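Local coordinates for coenzyme F420-dependent N(5),N(10)-methenyltetrahydromethanopterin reductase-related protein (Desulfurobacterium thermolithotrophum DSM 11699, PDB 6HUY), which binds the iron-guanylylpyridinol (FeGP) cofactor and, as a homologue of the hydrogenase Hmd, probably also a folate-type one-carbon carrier such as methenyl-tetrahydrofolate, at the interface of chains B and A. Numbering follows the deposited sequence. Chains: chain A, Coenzyme F420-dependent N(5),N(10)-methenyltetrahydromethanopterin reductase-related protein; chain B, Coenzyme F420-dependent N(5),N(10)-methenyltetrahydromethanopterin reductase-related protein.

Contact 1: the interface of chains B and A. Residues chain B 209, 250, 255; chain A 217, 221, 232, 236, 239.
B:Leu255 lies against A:Glu236 where helix 232-262 of one HmdII subunit meets its counterpart in the other, within the helical region typical of the Hmd hydrogenase family. A hydrogen bond crosses from the backbone amide of B:Leu255 to the carboxylate of A:Glu236, N to OE2 at 3.0 Å and nearly straight, 173° at the hydrogen. The donor comes down on OE2 from above the carboxylate plane, 74° out of it. A:Arg232, one turn earlier on the same helix, reaches that oxygen from the opposite face: its guanidinium NE forms a salt bridge at 2.8 Å to OE2. Held from both faces, OE2 is probably kept in place, and the arginine probably offsets the charge of the carboxylate. The A:Glu236 chain is extended beyond CG (chi2 -178°), which carries OE2 out to the amide. Cutting A:Glu236 back to an alanine is likely to leave the amide of B:Leu255 without this acceptor and A:Arg232 without its anionic mate.

The apolar contacts centre on the branched end of B:Leu255. Its CD1 methyl stands off the plane of the A:Tyr221 ring, just beyond the rim, 3.6 Å from ring carbon CD1, while its CG rests on the aliphatic CG of A:Glu236. The other methyl, CD2, meets CD1 of A:Ile239 at 3.9 Å, the two side chains crossing at about a right angle. A:Ile239 also turns CG2 to CG2 of B:Val250, 4.0 Å away.

Two van der Waals contacts set a carbon against an oxygen: CG1 of A:Ile239 faces the hydroxyl OG1 of B:Thr209, and the other methyl of B:Val250, CG1, sits 3.6 Å from the backbone O of A:Glu236.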
loop_
_atom_site.group_PDB
_atom_site.type_symbol
_atom_site.label_atom_id
_atom_site.label_comp_id
_atom_site.label_asym_id
_atom_site.label_seq_id
_atom_site.Cartn_x
_atom_site.Cartn_y
_atom_site.Cartn_z
ATOM N N THR B 209 4.046 -5.649 7.801
ATOM C CA THR B 209 3.726 -5.303 6.420
ATOM C C THR B 209 4.115 -3.861 6.101
ATOM O O THR B 209 4.562 -3.565 4.991
ATOM C CB THR B 209 2.243 -5.547 6.151
ATOM O OG1 THR B 209 1.946 -6.937 6.360
ATOM C CG2 THR B 209 1.921 -5.215 4.695
ATOM N N VAL B 250 -6.973 -7.006 -1.213
ATOM C CA VAL B 250 -7.119 -7.622 0.104
ATOM C C VAL B 250 -8.411 -7.169 0.775
ATOM O O VAL B 250 -9.149 -7.983 1.345
ATOM C CB VAL B 250 -5.900 -7.316 0.984
ATOM C CG1 VAL B 250 -6.152 -7.827 2.400
ATOM C CG2 VAL B 250 -4.654 -7.942 0.395
ATOM N N LEU B 255 -7.202 -12.314 1.244
ATOM C CA LEU B 255 -5.941 -12.908 0.810
ATOM C C LEU B 255 -6.158 -13.984 -0.247
ATOM O O LEU B 255 -5.312 -14.162 -1.132
ATOM C CB LEU B 255 -5.190 -13.510 1.999
ATOM C CG LEU B 255 -4.516 -12.512 2.943
ATOM C CD1 LEU B 255 -4.028 -13.201 4.209
ATOM C CD2 LEU B 255 -3.365 -11.812 2.227
ATOM N N ALA A 217 3.413 -9.454 3.042
ATOM C CA ALA A 217 2.072 -9.727 3.537
ATOM C C ALA A 217 1.923 -11.193 3.920
ATOM O O ALA A 217 1.373 -11.513 4.981
ATOM C CB ALA A 217 1.044 -9.327 2.473
ATOM N N TYR A 221 1.212 -12.853 7.521
ATOM C CA TYR A 221 0.118 -13.808 7.675
ATOM C C TYR A 221 0.572 -15.050 8.433
ATOM O O TYR A 221 -0.119 -15.517 9.341
ATOM C CB TYR A 221 -0.448 -14.202 6.307
ATOM C CG TYR A 221 -1.323 -15.422 6.367
ATOM C CD1 TYR A 221 -2.644 -15.331 6.789
ATOM C CD2 TYR A 221 -0.819 -16.682 6.036
ATOM C CE1 TYR A 221 -3.452 -16.469 6.874
ATOM C CE2 TYR A 221 -1.617 -17.821 6.115
ATOM C CZ TYR A 221 -2.930 -17.707 6.535
ATOM O OH TYR A 221 -3.723 -18.833 6.621
ATOM N N ARG A 232 -7.963 -14.220 11.356
ATOM C CA ARG A 232 -7.731 -13.921 9.949
ATOM C C ARG A 232 -8.210 -12.516 9.581
ATOM O O ARG A 232 -7.529 -11.786 8.848
ATOM C CB ARG A 232 -8.442 -14.980 9.108
ATOM C CG ARG A 232 -8.545 -14.698 7.632
ATOM C CD ARG A 232 -7.283 -15.071 6.889
ATOM N NE ARG A 232 -7.596 -15.099 5.467
ATOM C CZ ARG A 232 -8.011 -16.167 4.799
ATOM N NH1 ARG A 232 -8.119 -17.343 5.398
ATOM N NH2 ARG A 232 -8.307 -16.049 3.519
ATOM N N GLU A 236 -6.030 -9.568 7.809
ATOM C CA GLU A 236 -6.314 -8.951 6.518
ATOM C C GLU A 236 -6.489 -7.441 6.652
ATOM O O GLU A 236 -5.997 -6.683 5.806
ATOM C CB GLU A 236 -7.541 -9.595 5.879
ATOM C CG GLU A 236 -7.208 -10.937 5.235
ATOM C CD GLU A 236 -8.398 -11.590 4.545
ATOM O OE1 GLU A 236 -9.478 -10.954 4.484
ATOM O OE2 GLU A 236 -8.249 -12.739 4.070
ATOM N N ILE A 239 -2.973 -5.929 6.850
ATOM C CA ILE A 239 -2.285 -5.953 5.568
ATOM C C ILE A 239 -2.815 -4.842 4.680
ATOM O O ILE A 239 -2.050 -4.069 4.097
ATOM C CB ILE A 239 -2.442 -7.330 4.898
ATOM C CG1 ILE A 239 -1.575 -8.372 5.604
ATOM C CG2 ILE A 239 -2.076 -7.266 3.423
ATOM C CD1 ILE A 239 -1.974 -9.813 5.268
#

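Contact 2: the interface of chains B and A. Residues chain B 206, 208-209; chain A 216-217, 220, 239, 242.
The phenol ring of A:Tyr220 has B:Gly206 over one face, the glycine CA standing 4.3 Å above the ring plane and displaced toward the rim. At the ring's edge, and in its plane, lies CG1 of A:Ile239 from the same subunit.

B:Val208 and B:Thr209, in the first turn of helix 207-228, meet the base of the tyrosine side chain on the matching helix of chain A. The CG1 methyl of B:Val208 packs 3.7 Å from CB of A:Tyr220, and the two side chains run obliquely past one another. B:Thr209 comes in at about a right angle. Its hydroxyl oxygen OG1 sits 3.6 Å from CB of A:Tyr220 and equally near the ring carbon CD2, a van der Waals fit at the ring's root. With chi1 at 166°, CG lies opposite the backbone N of A:Tyr220, and the ring extends away from A:Gly216 and A:Ala217 toward B:Gly206. A:Gly216 and A:Ala217, a turn earlier, present little more than backbone to the threonine; CA of A:Ala217 is 4.0 Å from OG1 of B:Thr209.

The threonine's two branches part company here. With OG1 beside its own backbone N (chi1 -61°) and directed at the tyrosine, the CG2 methyl is left to face A:Ser242 on helix 232-262, where it lies 3.6 Å from the serine CB. A weak polar link joins the chains here: the hydroxyl OG of A:Ser242 donates a long hydrogen bond, 3.2 Å, to the carbonyl O of B:Gly206, just ahead of the helix that carries B:Thr209.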
loop_
_atom_site.group_PDB
_atom_site.type_symbol
_atom_site.label_atom_id
_atom_site.label_comp_id
_atom_site.label_asym_id
_atom_site.label_seq_id
_atom_site.Cartn_x
_atom_site.Cartn_y
_atom_site.Cartn_z
ATOM N N GLY B 206 0.741 -5.094 12.380
ATOM C CA GLY B 206 0.945 -4.833 10.972
ATOM C C GLY B 206 2.199 -4.064 10.641
ATOM O O GLY B 206 2.489 -3.868 9.455
ATOM N N VAL B 208 4.887 -5.206 10.526
ATOM C CA VAL B 208 5.598 -6.126 9.634
ATOM C C VAL B 208 5.323 -5.773 8.171
ATOM O O VAL B 208 6.247 -5.612 7.366
ATOM C CB VAL B 208 5.201 -7.583 9.944
ATOM C CG1 VAL B 208 5.822 -8.548 8.926
ATOM C CG2 VAL B 208 5.617 -7.962 11.365
ATOM N N THR B 209 4.046 -5.649 7.801
ATOM C CA THR B 209 3.726 -5.303 6.420
ATOM C C THR B 209 4.115 -3.861 6.101
ATOM O O THR B 209 4.562 -3.565 4.991
ATOM C CB THR B 209 2.243 -5.547 6.151
ATOM O OG1 THR B 209 1.946 -6.937 6.360
ATOM C CG2 THR B 209 1.921 -5.215 4.695
ATOM N N GLY A 216 5.861 -10.010 1.782
ATOM C CA GLY A 216 5.837 -9.496 3.144
ATOM C C GLY A 216 4.484 -9.686 3.801
ATOM O O GLY A 216 4.392 -10.027 4.982
ATOM N N ALA A 217 3.413 -9.454 3.042
ATOM C CA ALA A 217 2.072 -9.727 3.537
ATOM C C ALA A 217 1.923 -11.193 3.920
ATOM O O ALA A 217 1.373 -11.513 4.981
ATOM C CB ALA A 217 1.044 -9.327 2.473
ATOM N N TYR A 220 3.872 -11.904 7.251
ATOM C CA TYR A 220 3.035 -11.451 8.352
ATOM C C TYR A 220 1.873 -12.410 8.594
ATOM O O TYR A 220 1.575 -12.762 9.743
ATOM C CB TYR A 220 2.525 -10.040 8.060
ATOM C CG TYR A 220 1.400 -9.608 8.959
ATOM C CD1 TYR A 220 1.567 -9.553 10.329
ATOM C CD2 TYR A 220 0.168 -9.269 8.435
ATOM C CE1 TYR A 220 0.528 -9.173 11.159
ATOM C CE2 TYR A 220 -0.869 -8.900 9.249
ATOM C CZ TYR A 220 -0.685 -8.852 10.607
ATOM O OH TYR A 220 -1.720 -8.478 11.423
ATOM N N ILE A 239 -2.973 -5.929 6.850
ATOM C CA ILE A 239 -2.285 -5.953 5.568
ATOM C C ILE A 239 -2.815 -4.842 4.680
ATOM O O ILE A 239 -2.050 -4.069 4.097
ATOM C CB ILE A 239 -2.442 -7.330 4.898
ATOM C CG1 ILE A 239 -1.575 -8.372 5.604
ATOM C CG2 ILE A 239 -2.076 -7.266 3.423
ATOM C CD1 ILE A 239 -1.974 -9.813 5.268
ATOM N N SER A 242 -1.768 -1.264 5.949
ATOM C CA SER A 242 -0.356 -0.958 5.732
ATOM C C SER A 242 -0.100 -0.520 4.300
ATOM O O SER A 242 0.571 0.487 4.054
ATOM C CB SER A 242 0.519 -2.175 6.062
ATOM O OG SER A 242 0.382 -2.543 7.417
#

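Contact 1 and contact 2 adjoin, the centres of their C-alpha atoms lying about 6 Å apart, and they share B:Thr209, A:Ala217 and A:Ile239. On chain A both draw on helices 207-228 and 232-262. On chain B both use the start of helix 207-228, to which contact 2 adds the residue before it and contact 1 adds helix 232-262. Together they form one continuous stretch of a helical interface between two copies of the same protein. Such intertwined helical pairing fits the homodimer known for Hmd enzymes, so the deposited pair is likely to be the functional one.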